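Local coordinates for protein apical membrane antigen 1 (Babesia divergens, PDB 4APM) that probably takes part in the moving junction through which this parasite invades host cells, as a calcium-binding surface antigen of the AMA1 family, at residues D65-I70 with P149-A154; H160-P165 with L202-S207; I198-Y203 with G349-Q354. All coordinates share one frame; numbering follows the deposited sequence.

Interaction 1: D65-I70 with P149-A154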
loop_
_atom_site.group_PDB
_atom_site.type_symbol
_atom_site.label_atom_id
_atom_site.label_comp_id
_atom_site.label_asym_id
_atom_site.label_seq_id
_atom_site.Cartn_x
_atom_site.Cartn_y
_atom_site.Cartn_z
ATOM N N ASP A 65 -5.939 -22.103 -3.207
ATOM C CA ASP A 65 -6.284 -20.745 -2.769
ATOM C C ASP A 65 -6.162 -20.614 -1.245
ATOM O O ASP A 65 -6.636 -21.490 -0.501
ATOM C CB ASP A 65 -7.686 -20.343 -3.212
ATOM C CG ASP A 65 -8.027 -18.909 -2.815
ATOM O OD1 ASP A 65 -7.364 -17.970 -3.309
ATOM O OD2 ASP A 65 -8.944 -18.712 -2.001
ATOM N N PHE A 66 -5.469 -19.564 -0.787
ATOM C CA PHE A 66 -5.128 -19.462 0.618
ATOM C C PHE A 66 -6.350 -19.312 1.514
ATOM O O PHE A 66 -6.264 -19.583 2.699
ATOM C CB PHE A 66 -4.057 -18.402 0.906
ATOM C CG PHE A 66 -4.548 -16.965 0.842
ATOM C CD1 PHE A 66 -5.245 -16.486 -0.269
ATOM C CD2 PHE A 66 -4.250 -16.077 1.876
ATOM C CE1 PHE A 66 -5.678 -15.169 -0.321
ATOM C CE2 PHE A 66 -4.651 -14.745 1.814
ATOM C CZ PHE A 66 -5.362 -14.292 0.716
ATOM N N LEU A 67 -7.498 -18.988 0.923
ATOM C CA LEU A 67 -8.733 -18.842 1.691
ATOM C C LEU A 67 -9.507 -20.157 1.877
ATOM O O LEU A 67 -10.539 -20.176 2.561
ATOM C CB LEU A 67 -9.642 -17.744 1.101
ATOM C CG LEU A 67 -9.095 -16.294 1.065
ATOM C CD1 LEU A 67 -10.154 -15.240 0.706
ATOM C CD2 LEU A 67 -8.400 -15.923 2.367
ATOM N N ASN A 68 -9.008 -21.257 1.302
ATOM C CA ASN A 68 -9.525 -22.604 1.660
ATOM C C ASN A 68 -9.221 -22.906 3.108
ATOM O O ASN A 68 -8.209 -22.437 3.627
ATOM C CB ASN A 68 -8.874 -23.680 0.791
ATOM C CG ASN A 68 -9.305 -23.585 -0.634
ATOM O OD1 ASN A 68 -10.040 -22.674 -0.990
ATOM N ND2 ASN A 68 -8.811 -24.480 -1.478
ATOM N N ARG A 69 -10.045 -23.728 3.754
ATOM C CA ARG A 69 -9.765 -24.122 5.133
ATOM C C ARG A 69 -8.481 -24.934 5.229
ATOM O O ARG A 69 -8.168 -25.721 4.347
ATOM C CB ARG A 69 -10.921 -24.932 5.714
ATOM C CG ARG A 69 -12.260 -24.248 5.602
ATOM C CD ARG A 69 -13.279 -24.889 6.522
ATOM N NE ARG A 69 -14.576 -24.263 6.323
ATOM C CZ ARG A 69 -15.047 -23.260 7.059
ATOM N NH1 ARG A 69 -14.364 -22.803 8.111
ATOM N NH2 ARG A 69 -16.226 -22.741 6.764
ATOM N N ILE A 70 -7.773 -24.786 6.337
ATOM C CA ILE A 70 -6.567 -25.562 6.596
ATOM C C ILE A 70 -6.955 -27.029 6.829
ATOM O O ILE A 70 -6.107 -27.920 6.864
ATOM C CB ILE A 70 -5.814 -24.984 7.811
ATOM C CG1 ILE A 70 -4.368 -25.452 7.850
ATOM C CG2 ILE A 70 -6.549 -25.284 9.109
ATOM C CD1 ILE A 70 -3.547 -24.722 8.897
ATOM N N PRO A 149 -4.708 -13.150 11.984
ATOM C CA PRO A 149 -5.016 -12.202 10.911
ATOM C C PRO A 149 -6.389 -12.471 10.268
ATOM O O PRO A 149 -6.967 -13.554 10.445
ATOM C CB PRO A 149 -3.896 -12.425 9.898
ATOM C CG PRO A 149 -3.233 -13.716 10.268
ATOM C CD PRO A 149 -3.865 -14.265 11.517
ATOM N N PHE A 150 -6.911 -11.474 9.557
ATOM C CA PHE A 150 -8.093 -11.636 8.720
ATOM C C PHE A 150 -7.777 -11.341 7.233
ATOM O O PHE A 150 -6.764 -10.739 6.908
ATOM C CB PHE A 150 -9.184 -10.703 9.214
ATOM C CG PHE A 150 -8.956 -9.260 8.839
ATOM C CD1 PHE A 150 -8.211 -8.424 9.670
ATOM C CD2 PHE A 150 -9.447 -8.746 7.627
ATOM C CE1 PHE A 150 -7.999 -7.103 9.339
ATOM C CE2 PHE A 150 -9.211 -7.429 7.278
ATOM C CZ PHE A 150 -8.495 -6.605 8.141
ATOM N N VAL A 151 -8.639 -11.784 6.326
ATOM C CA VAL A 151 -8.611 -11.306 4.950
ATOM C C VAL A 151 -10.045 -10.997 4.642
ATOM O O VAL A 151 -10.911 -11.828 4.892
ATOM C CB VAL A 151 -8.131 -12.407 3.994
ATOM C CG1 VAL A 151 -8.189 -11.907 2.545
ATOM C CG2 VAL A 151 -6.712 -12.874 4.366
ATOM N N TYR A 152 -10.345 -9.767 4.256
ATOM C CA TYR A 152 -11.715 -9.456 3.912
ATOM C C TYR A 152 -11.829 -9.463 2.382
ATOM O O TYR A 152 -11.067 -8.778 1.704
ATOM C CB TYR A 152 -12.158 -8.094 4.474
ATOM C CG TYR A 152 -13.560 -7.705 4.007
ATOM C CD1 TYR A 152 -14.686 -8.381 4.474
ATOM C CD2 TYR A 152 -13.747 -6.742 3.040
ATOM C CE1 TYR A 152 -15.955 -8.045 4.066
ATOM C CE2 TYR A 152 -15.014 -6.382 2.637
ATOM C CZ TYR A 152 -16.115 -7.042 3.153
ATOM O OH TYR A 152 -17.378 -6.716 2.698
ATOM N N ASP A 153 -12.771 -10.245 1.858
ATOM C CA ASP A 153 -13.122 -10.269 0.413
ATOM C C ASP A 153 -14.263 -9.285 0.080
ATOM O O ASP A 153 -15.425 -9.579 0.314
ATOM C CB ASP A 153 -13.548 -11.686 0.034
ATOM C CG ASP A 153 -13.808 -11.861 -1.469
ATOM O OD1 ASP A 153 -14.066 -10.853 -2.185
ATOM O OD2 ASP A 153 -13.778 -13.034 -1.912
ATOM N N ALA A 154 -13.937 -8.141 -0.500
ATOM C CA ALA A 154 -14.936 -7.119 -0.762
ATOM C C ALA A 154 -15.886 -7.489 -1.922
ATOM O O ALA A 154 -16.973 -6.923 -2.051
ATOM C CB ALA A 154 -14.258 -5.777 -1.022
#
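A type I beta turn, Asp65 to Asn68, lies against one face of the five-stranded antiparallel sheet, and its two corner residues, Phe66 and Leu67, close on Val151 of strand 150-153, the middle strand. The contact is wholly apolar. Leu67 points toward the strand, and its CD2 reaches the branch point of the valine, 3.9 Å from Val151 CB. The same methyl lies nearly as close to both valine methyls, so it sits at the fork. Val151 CG2 also meets the Phe66 ring at an angle, coming within 3.8 Å of Phe66 CE2, and CG1 is 4.1 Å from Phe66 CZ.

The phenylalanine holds CG between its backbone N and carbonyl carbon (chi1 75°), which swings the ring round to meet the valine from the opposite direction. This also brings the ring beside Leu67, whose CD2 stands 3.7 Å above the ring plane, over its centre. One methyl is thus shared between an aromatic face and a beta-branched side chain. The turn itself is closed by the bond from Asn68 N to Asp65 O, at 3.0 Å, with a weak further one from Leu67 N to Asp65 OD2.

Val151 also touches Tyr204 on the adjacent strand 202-205, while Phe66 packs on Val57, Ile58 and Leu60 of strand 56-60. The side chains of Phe150 and Tyr152 pack on helix 125-134, on the sheet face opposite the one that receives the turn.

Interaction 2: H160-P165 with L202-S207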
loop_
_atom_site.group_PDB
_atom_site.type_symbol
_atom_site.label_atom_id
_atom_site.label_comp_id
_atom_site.label_asym_id
_atom_site.label_seq_id
_atom_site.Cartn_x
_atom_site.Cartn_y
_atom_site.Cartn_z
ATOM N N HIS A 160 -12.736 -13.576 6.301
ATOM C CA HIS A 160 -12.011 -14.798 6.624
ATOM C C HIS A 160 -11.026 -14.601 7.750
ATOM O O HIS A 160 -10.200 -13.679 7.739
ATOM C CB HIS A 160 -11.268 -15.319 5.399
ATOM C CG HIS A 160 -12.152 -15.565 4.209
ATOM N ND1 HIS A 160 -12.594 -16.795 3.878
ATOM C CD2 HIS A 160 -12.699 -14.684 3.282
ATOM C CE1 HIS A 160 -13.374 -16.704 2.784
ATOM N NE2 HIS A 160 -13.434 -15.409 2.421
ATOM N N ILE A 161 -11.057 -15.503 8.712
ATOM C CA ILE A 161 -10.024 -15.517 9.717
ATOM C C ILE A 161 -9.020 -16.592 9.345
ATOM O O ILE A 161 -9.398 -17.714 8.985
ATOM C CB ILE A 161 -10.614 -15.746 11.130
ATOM C CG1 ILE A 161 -11.813 -14.811 11.361
ATOM C CG2 ILE A 161 -9.548 -15.574 12.205
ATOM C CD1 ILE A 161 -11.509 -13.325 11.289
ATOM N N LEU A 162 -7.748 -16.222 9.372
ATOM C CA LEU A 162 -6.681 -17.135 9.057
ATOM C C LEU A 162 -6.308 -17.869 10.322
ATOM O O LEU A 162 -6.450 -17.322 11.417
ATOM C CB LEU A 162 -5.483 -16.378 8.465
ATOM C CG LEU A 162 -5.837 -15.685 7.144
ATOM C CD1 LEU A 162 -4.627 -15.176 6.380
ATOM C CD2 LEU A 162 -6.629 -16.631 6.270
ATOM N N PHE A 163 -5.911 -19.131 10.175
ATOM C CA PHE A 163 -5.529 -19.976 11.308
ATOM C C PHE A 163 -4.057 -19.822 11.673
ATOM O O PHE A 163 -3.613 -20.376 12.662
ATOM C CB PHE A 163 -5.816 -21.452 10.995
ATOM C CG PHE A 163 -5.916 -22.334 12.218
ATOM C CD1 PHE A 163 -6.856 -22.069 13.219
ATOM C CD2 PHE A 163 -5.106 -23.463 12.348
ATOM C CE1 PHE A 163 -6.955 -22.883 14.344
ATOM C CE2 PHE A 163 -5.221 -24.299 13.459
ATOM C CZ PHE A 163 -6.140 -24.002 14.457
ATOM N N THR A 164 -3.281 -19.140 10.829
ATOM C CA THR A 164 -1.845 -18.954 11.091
ATOM C C THR A 164 -1.394 -17.581 10.629
ATOM O O THR A 164 -1.892 -17.085 9.619
ATOM C CB THR A 164 -0.977 -20.016 10.367
ATOM O OG1 THR A 164 0.407 -19.655 10.477
ATOM C CG2 THR A 164 -1.330 -20.105 8.916
ATOM N N PRO A 165 -0.415 -16.974 11.340
ATOM C CA PRO A 165 0.129 -15.721 10.838
ATOM C C PRO A 165 1.246 -15.934 9.804
ATOM O O PRO A 165 1.796 -14.953 9.288
ATOM C CB PRO A 165 0.678 -15.061 12.091
ATOM C CG PRO A 165 1.131 -16.218 12.940
ATOM C CD PRO A 165 0.186 -17.354 12.639
ATOM N N LEU A 202 -9.298 -8.053 -2.231
ATOM C CA LEU A 202 -8.967 -8.687 -0.960
ATOM C C LEU A 202 -8.149 -7.743 -0.078
ATOM O O LEU A 202 -7.277 -7.000 -0.567
ATOM C CB LEU A 202 -8.194 -9.989 -1.200
ATOM C CG LEU A 202 -8.944 -11.327 -1.297
ATOM C CD1 LEU A 202 -10.287 -11.244 -2.026
ATOM C CD2 LEU A 202 -8.080 -12.428 -1.894
ATOM N N TYR A 203 -8.440 -7.769 1.228
ATOM C CA TYR A 203 -7.717 -6.967 2.211
ATOM C C TYR A 203 -7.151 -7.890 3.276
ATOM O O TYR A 203 -7.909 -8.483 4.038
ATOM C CB TYR A 203 -8.669 -6.003 2.902
ATOM C CG TYR A 203 -9.284 -4.978 2.004
ATOM C CD1 TYR A 203 -10.300 -5.317 1.109
ATOM C CD2 TYR A 203 -8.867 -3.653 2.071
ATOM C CE1 TYR A 203 -10.847 -4.381 0.291
ATOM C CE2 TYR A 203 -9.437 -2.695 1.285
ATOM C CZ TYR A 203 -10.434 -3.070 0.397
ATOM O OH TYR A 203 -10.974 -2.108 -0.405
ATOM N N TYR A 204 -5.831 -8.010 3.325
ATOM C CA TYR A 204 -5.146 -8.731 4.410
ATOM C C TYR A 204 -4.835 -7.744 5.530
ATOM O O TYR A 204 -4.294 -6.665 5.294
ATOM C CB TYR A 204 -3.839 -9.335 3.886
ATOM C CG TYR A 204 -3.120 -10.266 4.851
ATOM C CD1 TYR A 204 -2.312 -9.763 5.874
ATOM C CD2 TYR A 204 -3.215 -11.646 4.710
ATOM C CE1 TYR A 204 -1.636 -10.623 6.740
ATOM C CE2 TYR A 204 -2.566 -12.516 5.583
ATOM C CZ TYR A 204 -1.781 -11.997 6.596
ATOM O OH TYR A 204 -1.131 -12.830 7.444
ATOM N N GLY A 205 -5.130 -8.112 6.763
ATOM C CA GLY A 205 -4.779 -7.219 7.847
ATOM C C GLY A 205 -4.746 -7.902 9.179
ATOM O O GLY A 205 -4.988 -9.113 9.288
ATOM N N SER A 206 -4.505 -7.096 10.206
ATOM C CA SER A 206 -4.422 -7.574 11.542
ATOM C C SER A 206 -5.589 -6.978 12.297
ATOM O O SER A 206 -6.209 -6.039 11.834
ATOM C CB SER A 206 -3.103 -7.094 12.166
ATOM O OG SER A 206 -3.295 -5.848 12.798
ATOM N N SER A 207 -5.800 -7.433 13.520
ATOM C CA SER A 207 -6.919 -6.948 14.324
ATOM C C SER A 207 -6.716 -5.508 14.806
ATOM O O SER A 207 -7.596 -4.934 15.419
ATOM C CB SER A 207 -7.125 -7.864 15.504
ATOM O OG SER A 207 -6.043 -7.724 16.412
HETATM O O HOH W 1 -0.993 -15.582 7.343
#
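Tyr204 has the most surface buried here, and Leu162 is the residue it meets; Pro165 adds a smaller share. Leu162 comes just after strand 158-161 and Tyr204 belongs to strand 202-205. These strands are not neighbours in the sheet: strand 150-153 runs between them, so the two side chains meet across its width, and both touch Val151 on the way.

The leucine does its touching with one methyl. With CG beside the backbone N (chi1 -63°) and the chain then extended, CD1 goes forward to Tyr204 CE2, 3.5 Å away, and lies 4.2 Å from Tyr204 CD2. The approach to the ring is oblique. Tyr204 in turn has its CG anti to the backbone N (chi1 -172°), which carries the ring out from the sheet face, on the side of Val151, toward the chain that follows strand 158-161. Its hydroxyl therefore arrives near Thr164 and Pro165. Tyr204 OH and Pro165 O, at 4.1 Å, are too far apart to bond directly, and that carbonyl accepts instead from Gln167 NE2.

A water bridges the two segments instead. It accepts a hydrogen bond from Tyr204 OH at 2.8 Å, lying in the ring plane at its edge, and donates one to Thr164 O at 2.9 Å. The ring also has a cation-pi partner, Lys56.

The chemistry is therefore divided along a single side chain. The carbon part of the tyrosine packs against leucine and valine over the sheet face, while its hydroxyl stays hydrogen-bonded through a water to a backbone carbonyl. Together with the lysine charge at the ring, these contacts probably fix the tyrosine's direction.

Interaction 3: I198-Y203 with G349-Q354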
loop_
_atom_site.group_PDB
_atom_site.type_symbol
_atom_site.label_atom_id
_atom_site.label_comp_id
_atom_site.label_asym_id
_atom_site.label_seq_id
_atom_site.Cartn_x
_atom_site.Cartn_y
_atom_site.Cartn_z
ATOM N N ILE A 198 -5.834 -9.085 -9.735
ATOM C CA ILE A 198 -7.189 -9.596 -9.845
ATOM C C ILE A 198 -7.784 -9.877 -8.486
ATOM O O ILE A 198 -8.998 -10.031 -8.361
ATOM C CB ILE A 198 -7.264 -10.892 -10.651
ATOM C CG1 ILE A 198 -6.501 -12.011 -9.933
ATOM C CG2 ILE A 198 -6.796 -10.655 -12.084
ATOM C CD1 ILE A 198 -6.440 -13.276 -10.739
ATOM N N ASP A 199 -6.930 -10.002 -7.469
ATOM C CA ASP A 199 -7.430 -10.078 -6.109
ATOM C C ASP A 199 -7.359 -8.731 -5.413
ATOM O O ASP A 199 -7.193 -8.650 -4.188
ATOM C CB ASP A 199 -6.746 -11.202 -5.338
ATOM C CG ASP A 199 -7.420 -12.555 -5.586
ATOM O OD1 ASP A 199 -8.658 -12.578 -5.790
ATOM O OD2 ASP A 199 -6.731 -13.598 -5.578
ATOM N N ALA A 200 -7.445 -7.661 -6.195
ATOM C CA ALA A 200 -7.236 -6.332 -5.642
ATOM C C ALA A 200 -8.291 -6.050 -4.568
ATOM O O ALA A 200 -8.172 -5.118 -3.801
ATOM C CB ALA A 200 -7.311 -5.290 -6.729
ATOM N N HIS A 201 -9.314 -6.885 -4.526
ATOM C CA HIS A 201 -10.514 -6.611 -3.740
ATOM C C HIS A 201 -10.395 -7.324 -2.411
ATOM O O HIS A 201 -11.278 -7.230 -1.570
ATOM C CB HIS A 201 -11.779 -7.094 -4.507
ATOM C CG HIS A 201 -11.726 -8.570 -4.920
ATOM N ND1 HIS A 201 -10.984 -9.011 -5.961
ATOM C CD2 HIS A 201 -12.340 -9.706 -4.371
ATOM C CE1 HIS A 201 -11.110 -10.360 -6.070
ATOM N NE2 HIS A 201 -11.933 -10.783 -5.099
ATOM N N LEU A 202 -9.298 -8.053 -2.231
ATOM C CA LEU A 202 -8.967 -8.687 -0.960
ATOM C C LEU A 202 -8.149 -7.743 -0.078
ATOM O O LEU A 202 -7.277 -7.000 -0.567
ATOM C CB LEU A 202 -8.194 -9.989 -1.200
ATOM C CG LEU A 202 -8.944 -11.327 -1.297
ATOM C CD1 LEU A 202 -10.287 -11.244 -2.026
ATOM C CD2 LEU A 202 -8.080 -12.428 -1.894
ATOM N N TYR A 203 -8.440 -7.769 1.228
ATOM C CA TYR A 203 -7.717 -6.967 2.211
ATOM C C TYR A 203 -7.151 -7.890 3.276
ATOM O O TYR A 203 -7.909 -8.483 4.038
ATOM C CB TYR A 203 -8.669 -6.003 2.902
ATOM C CG TYR A 203 -9.284 -4.978 2.004
ATOM C CD1 TYR A 203 -10.300 -5.317 1.109
ATOM C CD2 TYR A 203 -8.867 -3.653 2.071
ATOM C CE1 TYR A 203 -10.847 -4.381 0.291
ATOM C CE2 TYR A 203 -9.437 -2.695 1.285
ATOM C CZ TYR A 203 -10.434 -3.070 0.397
ATOM O OH TYR A 203 -10.974 -2.108 -0.405
ATOM N N GLY A 349 -1.771 -0.046 -0.657
ATOM C CA GLY A 349 -2.911 0.448 -1.407
ATOM C C GLY A 349 -3.217 -0.402 -2.623
ATOM O O GLY A 349 -2.448 -1.286 -3.002
ATOM N N SER A 350 -4.339 -0.110 -3.249
ATOM C CA SER A 350 -4.709 -0.790 -4.461
ATOM C C SER A 350 -3.580 -0.835 -5.509
ATOM O O SER A 350 -2.890 0.159 -5.739
ATOM C CB SER A 350 -5.945 -0.137 -5.077
ATOM O OG SER A 350 -6.375 -0.985 -6.131
ATOM N N PRO A 351 -3.405 -1.983 -6.152
ATOM C CA PRO A 351 -2.525 -2.097 -7.334
ATOM C C PRO A 351 -3.120 -1.575 -8.673
ATOM O O PRO A 351 -2.432 -1.623 -9.709
ATOM C CB PRO A 351 -2.316 -3.619 -7.448
ATOM C CG PRO A 351 -3.603 -4.205 -6.917
ATOM C CD PRO A 351 -3.987 -3.292 -5.759
ATOM N N LEU A 352 -4.385 -1.137 -8.673
ATOM C CA LEU A 352 -5.140 -0.853 -9.931
ATOM C C LEU A 352 -5.199 0.619 -10.214
ATOM O O LEU A 352 -5.662 1.389 -9.362
ATOM C CB LEU A 352 -6.592 -1.326 -9.814
ATOM C CG LEU A 352 -6.847 -2.786 -9.527
ATOM C CD1 LEU A 352 -8.346 -3.095 -9.654
ATOM C CD2 LEU A 352 -5.992 -3.626 -10.476
ATOM N N GLU A 353 -4.851 1.010 -11.437
ATOM C CA GLU A 353 -5.113 2.390 -11.884
ATOM C C GLU A 353 -6.551 2.763 -11.658
ATOM O O GLU A 353 -6.846 3.917 -11.358
ATOM C CB GLU A 353 -4.819 2.589 -13.377
ATOM C CG GLU A 353 -3.367 2.837 -13.729
ATOM C CD GLU A 353 -3.176 2.981 -15.230
ATOM O OE1 GLU A 353 -4.071 3.562 -15.884
ATOM O OE2 GLU A 353 -2.190 2.432 -15.767
ATOM N N GLN A 354 -7.459 1.818 -11.870
ATOM C CA GLN A 354 -8.893 2.131 -11.752
ATOM C C GLN A 354 -9.223 2.733 -10.397
ATOM O O GLN A 354 -10.304 3.277 -10.226
ATOM C CB GLN A 354 -9.769 0.883 -11.855
ATOM C CG GLN A 354 -9.524 -0.066 -12.989
ATOM C CD GLN A 354 -10.203 -1.391 -12.703
ATOM O OE1 GLN A 354 -11.005 -1.498 -11.761
ATOM N NE2 GLN A 354 -9.872 -2.411 -13.478
#
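Ala200 drives its single methyl into the bend made by Pro351 and Leu352, and all three side chains are directed into this meeting point. Ala200 CB is 3.8 Å from both Leu352 CG and Leu352 CD1, so the leucine lies against it with one branch. On the proline, the ring carbons CG and CD do the touching, with Pro351 CG 3.9 Å from Ala200 CB. Ala200 has the largest buried area of the contact and touches both residues.

Both backbones are shaped to make the approach possible. Ala200 occupies the second position of a type I beta turn, closed by Leu202 N to Asp199 O at 2.9 Å, and this presents the methyl outward. Across from it, Ser350 forms an ST turn: Leu352 N donates to Ser350 OG at 3.2 Å and 163°, curling the chain round so that proline and leucine present themselves on the same side. The serine hydroxyl has Asp355 as a further hydrogen-bonding partner. Leu352 keeps CG beside its own N (chi1 -59°), which brings CG and CD1 up to the alanine methyl. The small alanine lets the backbones come close, with the CA atoms of Ala200 and Ser350 6.2 Å apart.

The turn at 199-202 leads straight into strand 202-205, while on the other side Pro351 packs on Ser253 and Leu352 on Glu250 of helix 249-257. Met54 of strand 53-54 touches both Tyr203 and Ser350, and Lys195 donates to Gly349 O, so the contact joins the five-stranded sheet, at the turn before strand 202-205, to the loop after strand 342-346 and to helix 249-257.

In the fold
Interactions 1 and 2 are neighbours, their centres about 7 Å apart, and both depend on the five-stranded sheet. Strand 150-153 bonds on one side through Val151 N to His160 O (2.8 Å) and on the other through Tyr152 N to Tyr203 O (2.8 Å), so the Val151 of interaction 1 sits between the two strands that interaction 2 brings together. Interaction 3 lies about 16 Å from each, centre to centre, at the start of strand 202-205, where Ala154 N meets His201 O at 3.0 Å. Leu202 packs on both Phe66 and Val151, linking that end to interaction 1. All three lie away from the calcium site at Gly120 and Asp122.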